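Local atomic coordinates of histidinol dehydrogenase (Elizabethkingia anophelis NUHP1, PDB entry 6AN0), a protein that probably catalyses the final step of histidine biosynthesis, the zinc-dependent, two-stage NAD-linked oxidation of L-histidinol through L-histidinaldehyde to L-histidine. Residues I159-P164 against K185-A190; E242-A247 against I273-D278; G410-A415 against A426-L431. All coordinates share one frame; numbering follows the deposited sequence.

Interaction 1. Residues I159-P164 against K185-A190; sequences ITLCTP and KNIYKA
Two neighbouring parallel strands, 159-163 and 186-189, run side by side with 4.8 Å between their axes and a crossing angle of -21°, and are stitched by four backbone hydrogen bonds. Leu161 gives its N-H to Asn186 O and takes that of Tyr188 on its own O, at 2.9 Å from Tyr188 N; Thr163 repeats the pattern with Tyr188 O and Ala190 N. The first three bonds lie nearly along the C=O axes, whereas Ala190 N sits well above the carbonyl plane of Thr163, consistent with strand 186-189 ending at Lys189.

On one face the main bump is the Tyr188 ring. Its chi1 of -55° sets CG anti to the carbonyl carbon and lays the ring back along the neighbouring strand, where it crosses Thr160 at about a right angle. The methyl of Thr160 meets the ring edge, CG2 lying 3.5 Å from Tyr188 CD1, and Thr160 OG1 faces the same edge in its plane. Ahead of Thr160, Cys162 turns its sulfur into the hollow between Tyr188 and Ala190, SG being 4.2 Å from Tyr188 CB and 4.5 Å from Ala190 CB. Met199 and Ala195 of helix 192-201 close over Thr160 and Cys162.

The other face is looser across the pair: Leu161 CD2 reaches Ile187 CG2 at 4.4 Å. Helix 173-181 packs on Ile187 and Thr163, and Lys189 extends to a salt bridge with Glu74. At the start, water 1 links Ile159 O to Lys185 N. Strand 158-163, helix 173-181 and strand 186-189 form a beta-alpha-beta unit; the C-terminal ends of its two strands, at Pro164 and Ala190, border Tyr132 and Gln194, both predicted to bind NAD(+).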
loop_
_atom_site.group_PDB
_atom_site.type_symbol
_atom_site.label_atom_id
_atom_site.label_comp_id
_atom_site.label_asym_id
_atom_site.label_seq_id
_atom_site.Cartn_x
_atom_site.Cartn_y
_atom_site.Cartn_z
ATOM N N ILE A 159 -3.864 -3.162 19.183
ATOM C CA ILE A 159 -2.792 -3.943 18.565
ATOM C C ILE A 159 -2.889 -5.376 19.068
ATOM O O ILE A 159 -2.831 -5.622 20.278
ATOM C CB ILE A 159 -1.406 -3.362 18.876
ATOM C CG1 ILE A 159 -1.311 -1.922 18.348
ATOM C CG2 ILE A 159 -0.332 -4.296 18.286
ATOM C CD1 ILE A 159 -0.106 -1.135 18.838
ATOM N N THR A 160 -3.023 -6.319 18.141
ATOM C CA THR A 160 -3.101 -7.737 18.452
ATOM C C THR A 160 -1.820 -8.406 17.984
ATOM O O THR A 160 -1.302 -8.072 16.915
ATOM C CB THR A 160 -4.312 -8.371 17.756
ATOM O OG1 THR A 160 -5.497 -8.021 18.478
ATOM C CG2 THR A 160 -4.185 -9.891 17.686
ATOM N N LEU A 161 -1.296 -9.339 18.785
ATOM C CA LEU A 161 -0.149 -10.143 18.367
ATOM C C LEU A 161 -0.503 -11.618 18.517
ATOM O O LEU A 161 -0.878 -12.051 19.611
ATOM C CB LEU A 161 1.088 -9.793 19.200
ATOM C CG LEU A 161 2.411 -10.327 18.646
ATOM C CD1 LEU A 161 3.535 -9.383 19.065
ATOM C CD2 LEU A 161 2.707 -11.734 19.122
ATOM N N CYS A 162 -0.393 -12.379 17.424
ATOM C CA CYS A 162 -0.590 -13.829 17.412
ATOM C C CYS A 162 0.745 -14.528 17.198
ATOM O O CYS A 162 1.495 -14.171 16.284
ATOM C CB CYS A 162 -1.542 -14.260 16.294
ATOM S SG CYS A 162 -3.265 -13.799 16.558
ATOM N N THR A 163 1.013 -15.560 18.001
ATOM C CA THR A 163 2.242 -16.335 17.858
ATOM C C THR A 163 1.974 -17.716 18.432
ATOM O O THR A 163 1.305 -17.814 19.471
ATOM C CB THR A 163 3.420 -15.628 18.566
ATOM O OG1 THR A 163 4.661 -16.292 18.275
ATOM C CG2 THR A 163 3.221 -15.567 20.068
ATOM N N PRO A 164 2.408 -18.789 17.775
ATOM C CA PRO A 164 1.935 -20.137 18.150
ATOM C C PRO A 164 2.655 -20.676 19.373
ATOM O O PRO A 164 3.846 -20.407 19.583
ATOM C CB PRO A 164 2.243 -20.981 16.907
ATOM C CG PRO A 164 3.324 -20.235 16.193
ATOM C CD PRO A 164 3.071 -18.778 16.456
ATOM N N LYS A 185 -0.772 -5.506 24.745
ATOM C CA LYS A 185 -1.416 -6.260 25.811
ATOM C C LYS A 185 -2.280 -7.412 25.322
ATOM O O LYS A 185 -2.631 -8.277 26.127
ATOM C CB LYS A 185 -2.283 -5.331 26.677
ATOM C CG LYS A 185 -1.494 -4.238 27.377
ATOM C CD LYS A 185 -0.517 -4.841 28.375
ATOM C CE LYS A 185 0.567 -3.848 28.767
ATOM N NZ LYS A 185 -0.006 -2.605 29.341
ATOM N N ASN A 186 -2.635 -7.444 24.043
ATOM C CA ASN A 186 -3.529 -8.461 23.485
ATOM C C ASN A 186 -2.661 -9.464 22.735
ATOM O O ASN A 186 -2.379 -9.295 21.551
ATOM C CB ASN A 186 -4.568 -7.832 22.557
ATOM C CG ASN A 186 -5.504 -6.855 23.275
ATOM O OD1 ASN A 186 -5.643 -6.883 24.496
ATOM N ND2 ASN A 186 -6.160 -5.995 22.502
ATOM N N ILE A 187 -2.249 -10.526 23.430
ATOM C CA ILE A 187 -1.329 -11.522 22.890
ATOM C C ILE A 187 -2.026 -12.872 22.920
ATOM O O ILE A 187 -2.533 -13.288 23.970
ATOM C CB ILE A 187 -0.016 -11.564 23.696
ATOM C CG1 ILE A 187 0.610 -10.163 23.772
ATOM C CG2 ILE A 187 0.957 -12.580 23.111
ATOM C CD1 ILE A 187 1.839 -10.109 24.664
ATOM N N TYR A 188 -2.038 -13.557 21.777
ATOM C CA TYR A 188 -2.820 -14.767 21.597
ATOM C C TYR A 188 -1.937 -15.917 21.138
ATOM O O TYR A 188 -1.096 -15.759 20.242
ATOM C CB TYR A 188 -3.953 -14.528 20.590
ATOM C CG TYR A 188 -4.814 -13.364 20.999
ATOM C CD1 TYR A 188 -4.693 -12.129 20.368
ATOM C CD2 TYR A 188 -5.699 -13.478 22.060
ATOM C CE1 TYR A 188 -5.480 -11.056 20.758
ATOM C CE2 TYR A 188 -6.485 -12.416 22.452
ATOM C CZ TYR A 188 -6.366 -11.206 21.805
ATOM O OH TYR A 188 -7.152 -10.147 22.203
ATOM N N LYS A 189 -2.162 -17.079 21.742
ATOM C CA LYS A 189 -1.461 -18.315 21.395
ATOM C C LYS A 189 -2.129 -18.902 20.156
ATOM O O LYS A 189 -3.081 -19.674 20.250
ATOM C CB LYS A 189 -1.507 -19.295 22.554
ATOM C CG LYS A 189 -0.874 -18.795 23.842
ATOM C CD LYS A 189 -1.078 -19.828 24.953
ATOM C CE LYS A 189 -0.485 -19.356 26.266
ATOM N NZ LYS A 189 -0.553 -20.407 27.326
ATOM N N ALA A 190 -1.620 -18.537 18.981
ATOM C CA ALA A 190 -2.208 -18.989 17.723
ATOM C C ALA A 190 -1.198 -18.809 16.604
ATOM O O ALA A 190 -0.486 -17.800 16.561
ATOM C CB ALA A 190 -3.484 -18.208 17.377
HETATM O O HOH W 1 -2.496 -4.715 22.713
#

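Interaction 2. Residues E242-A247 against I273-D278; sequences EVLVIA and ILLTTD
Ile273 opens the contact by donating its N-H to Val243 O and accepting that of Val245 on its own O, at 2.9 Å from Val245 N. Its side chain crosses Leu244 obliquely: CG2, anti to the backbone N, lies 3.9 Å from Leu244 CD1, while CG1 leads away. Leu274 faces the other side of the sheet. With CG anti to the backbone N (chi1 171°) and chi2 at 60°, it swings CD1 back to the first strand, 4.1 Å from Val245 CB and 4.3 Å from Ala247 CB. Leu275 returns to the face of Ile273 and makes the straightest bond of the ladder, its N 2.8 Å from Val245 O at an N-H...O angle of 174°. Its CD1 settles between two residues of strand 242-247, 3.8 Å from Leu244 CD2 and 4.2 Å from Ile246 CG1; with Ile246 it lies side by side, pointing the same way. Leu275 O then receives the N-H of Ala247. Thr276 pairs with Ala247 and turns its hydroxyl forward to the O of Asp278. Thr277 N adds the last rung, to Ala247 O, and Asp278 N-caps helix 279-293 through the N-H of Ile281.

These are adjacent inner strands of a six-stranded parallel sheet, joined through helix 253-264 in a beta-alpha-beta unit. That helix packs on Val243, Val245 and Leu274, helix 317-327 covers Leu244 and Ile246 on the opposite face, and strand 331-335 hydrogen-bonds along the far edge of 242-247, with His331, a predicted proton acceptor, and Gln263, predicted to bind zinc and substrate, beside Val243.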
loop_
_atom_site.group_PDB
_atom_site.type_symbol
_atom_site.label_atom_id
_atom_site.label_comp_id
_atom_site.label_asym_id
_atom_site.label_seq_id
_atom_site.Cartn_x
_atom_site.Cartn_y
_atom_site.Cartn_z
ATOM N N GLU A 242 17.133 -11.923 1.359
ATOM C CA GLU A 242 18.197 -11.852 0.364
ATOM C C GLU A 242 19.071 -10.627 0.628
ATOM O O GLU A 242 18.632 -9.649 1.243
ATOM C CB GLU A 242 17.598 -11.796 -1.049
ATOM C CG GLU A 242 16.705 -10.581 -1.179
ATOM C CD GLU A 242 15.808 -10.561 -2.393
ATOM O OE1 GLU A 242 15.585 -9.439 -2.897
ATOM O OE2 GLU A 242 15.297 -11.633 -2.815
ATOM N N VAL A 243 20.316 -10.692 0.171
ATOM C CA VAL A 243 21.198 -9.528 0.186
ATOM C C VAL A 243 21.970 -9.483 -1.126
ATOM O O VAL A 243 22.318 -10.514 -1.708
ATOM C CB VAL A 243 22.176 -9.524 1.399
ATOM C CG1 VAL A 243 23.196 -10.669 1.302
ATOM C CG2 VAL A 243 22.909 -8.180 1.513
ATOM N N LEU A 244 22.247 -8.269 -1.587
ATOM C CA LEU A 244 23.190 -8.043 -2.668
ATOM C C LEU A 244 24.251 -7.088 -2.148
ATOM O O LEU A 244 23.917 -6.060 -1.550
ATOM C CB LEU A 244 22.490 -7.481 -3.912
ATOM C CG LEU A 244 23.304 -7.310 -5.202
ATOM C CD1 LEU A 244 22.388 -7.461 -6.410
ATOM C CD2 LEU A 244 24.027 -5.946 -5.247
ATOM N N VAL A 245 25.516 -7.456 -2.329
ATOM C CA VAL A 245 26.660 -6.654 -1.908
ATOM C C VAL A 245 27.410 -6.200 -3.150
ATOM O O VAL A 245 27.648 -6.996 -4.064
ATOM C CB VAL A 245 27.599 -7.452 -0.979
ATOM C CG1 VAL A 245 28.788 -6.582 -0.524
ATOM C CG2 VAL A 245 26.827 -8.024 0.201
ATOM N N ILE A 246 27.810 -4.928 -3.165
ATOM C CA ILE A 246 28.710 -4.379 -4.177
ATOM C C ILE A 246 30.031 -4.033 -3.494
ATOM O O ILE A 246 30.051 -3.265 -2.521
ATOM C CB ILE A 246 28.112 -3.140 -4.860
ATOM C CG1 ILE A 246 26.783 -3.499 -5.544
ATOM C CG2 ILE A 246 29.108 -2.554 -5.860
ATOM C CD1 ILE A 246 26.132 -2.306 -6.288
ATOM N N ALA A 247 31.134 -4.579 -4.007
ATOM C CA ALA A 247 32.437 -4.448 -3.358
ATOM C C ALA A 247 33.505 -4.020 -4.358
ATOM O O ALA A 247 33.638 -4.632 -5.420
ATOM C CB ALA A 247 32.845 -5.778 -2.704
ATOM N N ILE A 273 23.879 -12.331 -3.339
ATOM C CA ILE A 273 24.520 -11.937 -4.585
ATOM C C ILE A 273 25.701 -11.055 -4.224
ATOM O O ILE A 273 25.532 -10.069 -3.499
ATOM C CB ILE A 273 23.556 -11.169 -5.512
ATOM C CG1 ILE A 273 22.283 -11.984 -5.769
ATOM C CG2 ILE A 273 24.255 -10.822 -6.826
ATOM C CD1 ILE A 273 22.504 -13.172 -6.653
ATOM N N LEU A 274 26.891 -11.414 -4.708
ATOM C CA LEU A 274 28.088 -10.591 -4.543
ATOM C C LEU A 274 28.535 -10.078 -5.909
ATOM O O LEU A 274 28.843 -10.871 -6.805
ATOM C CB LEU A 274 29.212 -11.388 -3.870
ATOM C CG LEU A 274 30.606 -10.743 -3.801
ATOM C CD1 LEU A 274 30.573 -9.429 -3.024
ATOM C CD2 LEU A 274 31.621 -11.702 -3.180
ATOM N N LEU A 275 28.556 -8.755 -6.069
ATOM C CA LEU A 275 29.077 -8.095 -7.259
ATOM C C LEU A 275 30.397 -7.440 -6.887
ATOM O O LEU A 275 30.455 -6.702 -5.897
ATOM C CB LEU A 275 28.101 -7.031 -7.782
ATOM C CG LEU A 275 26.646 -7.433 -8.040
ATOM C CD1 LEU A 275 25.880 -6.235 -8.591
ATOM C CD2 LEU A 275 26.573 -8.604 -9.003
ATOM N N THR A 276 31.460 -7.725 -7.640
ATOM C CA THR A 276 32.752 -7.100 -7.373
ATOM C C THR A 276 33.280 -6.452 -8.645
ATOM O O THR A 276 32.929 -6.861 -9.756
ATOM C CB THR A 276 33.806 -8.102 -6.836
ATOM O OG1 THR A 276 34.203 -8.997 -7.880
ATOM C CG2 THR A 276 33.265 -8.911 -5.676
ATOM N N THR A 277 34.132 -5.435 -8.479
ATOM C CA THR A 277 34.767 -4.819 -9.638
ATOM C C THR A 277 36.084 -5.476 -10.037
ATOM O O THR A 277 36.653 -5.083 -11.059
ATOM C CB THR A 277 35.013 -3.315 -9.423
ATOM O OG1 THR A 277 35.778 -3.099 -8.228
ATOM C CG2 THR A 277 33.691 -2.565 -9.339
ATOM N N ASP A 278 36.603 -6.443 -9.277
ATOM C CA ASP A 278 37.682 -7.252 -9.834
ATOM C C ASP A 278 37.687 -8.633 -9.192
ATOM O O ASP A 278 37.097 -8.863 -8.132
ATOM C CB ASP A 278 39.063 -6.543 -9.756
ATOM C CG ASP A 278 39.744 -6.605 -8.378
ATOM O OD1 ASP A 278 39.536 -7.541 -7.579
ATOM O OD2 ASP A 278 40.556 -5.688 -8.115
#

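Interaction 3. Residues G410-A415 against A426-L431; sequences GIEKMA and AVSVRL
The CA atoms of Glu412 and Val427 are the nearest pair between helical segments 410-415 and 426-431, whose axes come no closer than 9.8 Å. The tight part is small and apolar: Val427 spreads its two methyls over neighbouring residues of the other helix. CG2 presses on Ile411 CG2 at 3.6 Å, the two side chains crossing obliquely, and CG1 lies 3.8 Å from the aliphatic CG of Glu412. Ile411 also packs on Tyr365 of the second subunit, so the dimer partner packs against this side of the contact. Helices 401-417 and 421-435 follow one another through a short connection and form an antiparallel helical hairpin, their segments inclined at 152°; near the turn lie Glu418 and His423, predicted to bind substrate and, for His423, zinc. On the partly exposed side the helices are spanned by the long arm of Glu412. Extended beyond CG, it carries its carboxylate past Val427 to the second helix, where OE1 comes within 2.7 Å of Ser428 OG. Lys424 O, one turn back, lies within reach of the same hydroxyl proton. Leu431 meets the carboxylate tip to tip, CD1 being 3.7 Å from Glu412 OE1. Further round helix 421-435, Arg430 folds back to give NH1 to Ala426 O and forms a salt bridge with Asp259 of the second subunit.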
loop_
_atom_site.group_PDB
_atom_site.type_symbol
_atom_site.label_atom_id
_atom_site.label_comp_id
_atom_site.label_asym_id
_atom_site.label_seq_id
_atom_site.Cartn_x
_atom_site.Cartn_y
_atom_site.Cartn_z
ATOM N N GLY A 410 -15.164 26.401 -14.577
ATOM C CA GLY A 410 -14.388 25.321 -15.173
ATOM C C GLY A 410 -14.930 23.940 -14.840
ATOM O O GLY A 410 -15.002 23.069 -15.709
ATOM N N ILE A 411 -15.297 23.716 -13.573
ATOM C CA ILE A 411 -15.906 22.448 -13.163
ATOM C C ILE A 411 -17.173 22.175 -13.970
ATOM O O ILE A 411 -17.395 21.059 -14.461
ATOM C CB ILE A 411 -16.208 22.466 -11.655
ATOM C CG1 ILE A 411 -14.917 22.603 -10.851
ATOM C CG2 ILE A 411 -16.991 21.198 -11.241
ATOM C CD1 ILE A 411 -15.150 23.017 -9.424
ATOM N N GLU A 412 -18.036 23.185 -14.099
ATOM C CA GLU A 412 -19.256 23.030 -14.890
ATOM C C GLU A 412 -18.958 22.546 -16.308
ATOM O O GLU A 412 -19.660 21.670 -16.831
ATOM C CB GLU A 412 -20.027 24.353 -14.939
ATOM C CG GLU A 412 -20.639 24.814 -13.613
ATOM C CD GLU A 412 -21.443 26.105 -13.769
ATOM O OE1 GLU A 412 -22.477 26.266 -13.088
ATOM O OE2 GLU A 412 -21.042 26.959 -14.583
ATOM N N LYS A 413 -17.932 23.108 -16.957
ATOM C CA LYS A 413 -17.620 22.684 -18.323
ATOM C C LYS A 413 -17.127 21.234 -18.357
ATOM O O LYS A 413 -17.463 20.477 -19.276
ATOM C CB LYS A 413 -16.582 23.620 -18.948
ATOM N N MET A 414 -16.325 20.831 -17.377
ATOM C CA MET A 414 -15.838 19.454 -17.361
ATOM C C MET A 414 -16.962 18.478 -17.030
ATOM O O MET A 414 -17.045 17.393 -17.618
ATOM C CB MET A 414 -14.677 19.318 -16.372
ATOM C CG MET A 414 -13.356 19.838 -16.950
ATOM S SD MET A 414 -12.042 19.865 -15.737
ATOM C CE MET A 414 -12.648 21.043 -14.547
ATOM N N ALA A 415 -17.847 18.854 -16.108
ATOM C CA ALA A 415 -18.988 17.996 -15.797
ATOM C C ALA A 415 -19.889 17.831 -17.017
ATOM O O ALA A 415 -20.358 16.725 -17.300
ATOM C CB ALA A 415 -19.771 18.572 -14.616
ATOM N N ALA A 426 -24.495 20.944 -8.840
ATOM C CA ALA A 426 -24.016 21.178 -7.478
ATOM C C ALA A 426 -23.141 22.425 -7.397
ATOM O O ALA A 426 -23.113 23.100 -6.358
ATOM C CB ALA A 426 -23.246 19.956 -6.972
ATOM N N VAL A 427 -22.416 22.737 -8.474
ATOM C CA VAL A 427 -21.703 24.011 -8.566
ATOM C C VAL A 427 -22.676 25.150 -8.859
ATOM O O VAL A 427 -22.641 26.203 -8.212
ATOM C CB VAL A 427 -20.602 23.931 -9.646
ATOM C CG1 VAL A 427 -19.951 25.319 -9.871
ATOM C CG2 VAL A 427 -19.556 22.893 -9.288
ATOM N N SER A 428 -23.577 24.934 -9.822
ATOM C CA SER A 428 -24.470 26.000 -10.267
ATOM C C SER A 428 -25.274 26.598 -9.115
ATOM O O SER A 428 -25.447 27.821 -9.049
ATOM C CB SER A 428 -25.404 25.473 -11.358
ATOM O OG SER A 428 -24.653 24.880 -12.406
ATOM N N VAL A 429 -25.762 25.766 -8.188
ATOM C CA VAL A 429 -26.583 26.315 -7.108
ATOM C C VAL A 429 -25.768 27.222 -6.188
ATOM O O VAL A 429 -26.294 28.211 -5.661
ATOM C CB VAL A 429 -27.290 25.197 -6.320
ATOM C CG1 VAL A 429 -28.260 24.462 -7.226
ATOM C CG2 VAL A 429 -26.279 24.235 -5.676
ATOM N N ARG A 430 -24.485 26.925 -5.984
ATOM C CA ARG A 430 -23.649 27.835 -5.200
ATOM C C ARG A 430 -23.448 29.162 -5.926
ATOM O O ARG A 430 -23.593 30.235 -5.328
ATOM C CB ARG A 430 -22.296 27.193 -4.881
ATOM C CG ARG A 430 -22.226 26.441 -3.555
ATOM C CD ARG A 430 -22.419 24.958 -3.772
ATOM N NE ARG A 430 -22.142 24.142 -2.587
ATOM C CZ ARG A 430 -22.450 22.850 -2.503
ATOM N NH1 ARG A 430 -23.029 22.252 -3.539
ATOM N NH2 ARG A 430 -22.178 22.147 -1.403
ATOM N N LEU A 431 -23.109 29.112 -7.216
ATOM C CA LEU A 431 -22.859 30.346 -7.955
ATOM C C LEU A 431 -24.101 31.224 -8.008
ATOM O O LEU A 431 -24.016 32.440 -7.812
ATOM C CB LEU A 431 -22.378 30.030 -9.367
ATOM C CG LEU A 431 -21.141 29.147 -9.483
ATOM C CD1 LEU A 431 -20.830 28.868 -10.950
ATOM C CD2 LEU A 431 -19.935 29.762 -8.759
#

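Along the chain the three contacts come in series, each closing before the next opens. Interactions 1 and 2 are both parallel strand pairs within beta-alpha-beta units, but in separate sheets: 159-164 with 185-190 in the mixed sheet, 242-247 with 273-278 in the six-stranded parallel one. Their centres are 39 Å apart, on opposite sides of the chain's centre. Interaction 3 joins two helices near the C-terminus, its centre 52 Å from that of interaction 1 and 58 Å from that of interaction 2. Lying so far out, it packs against the second subunit, consistent with active sites that draw on both chains of the dimer.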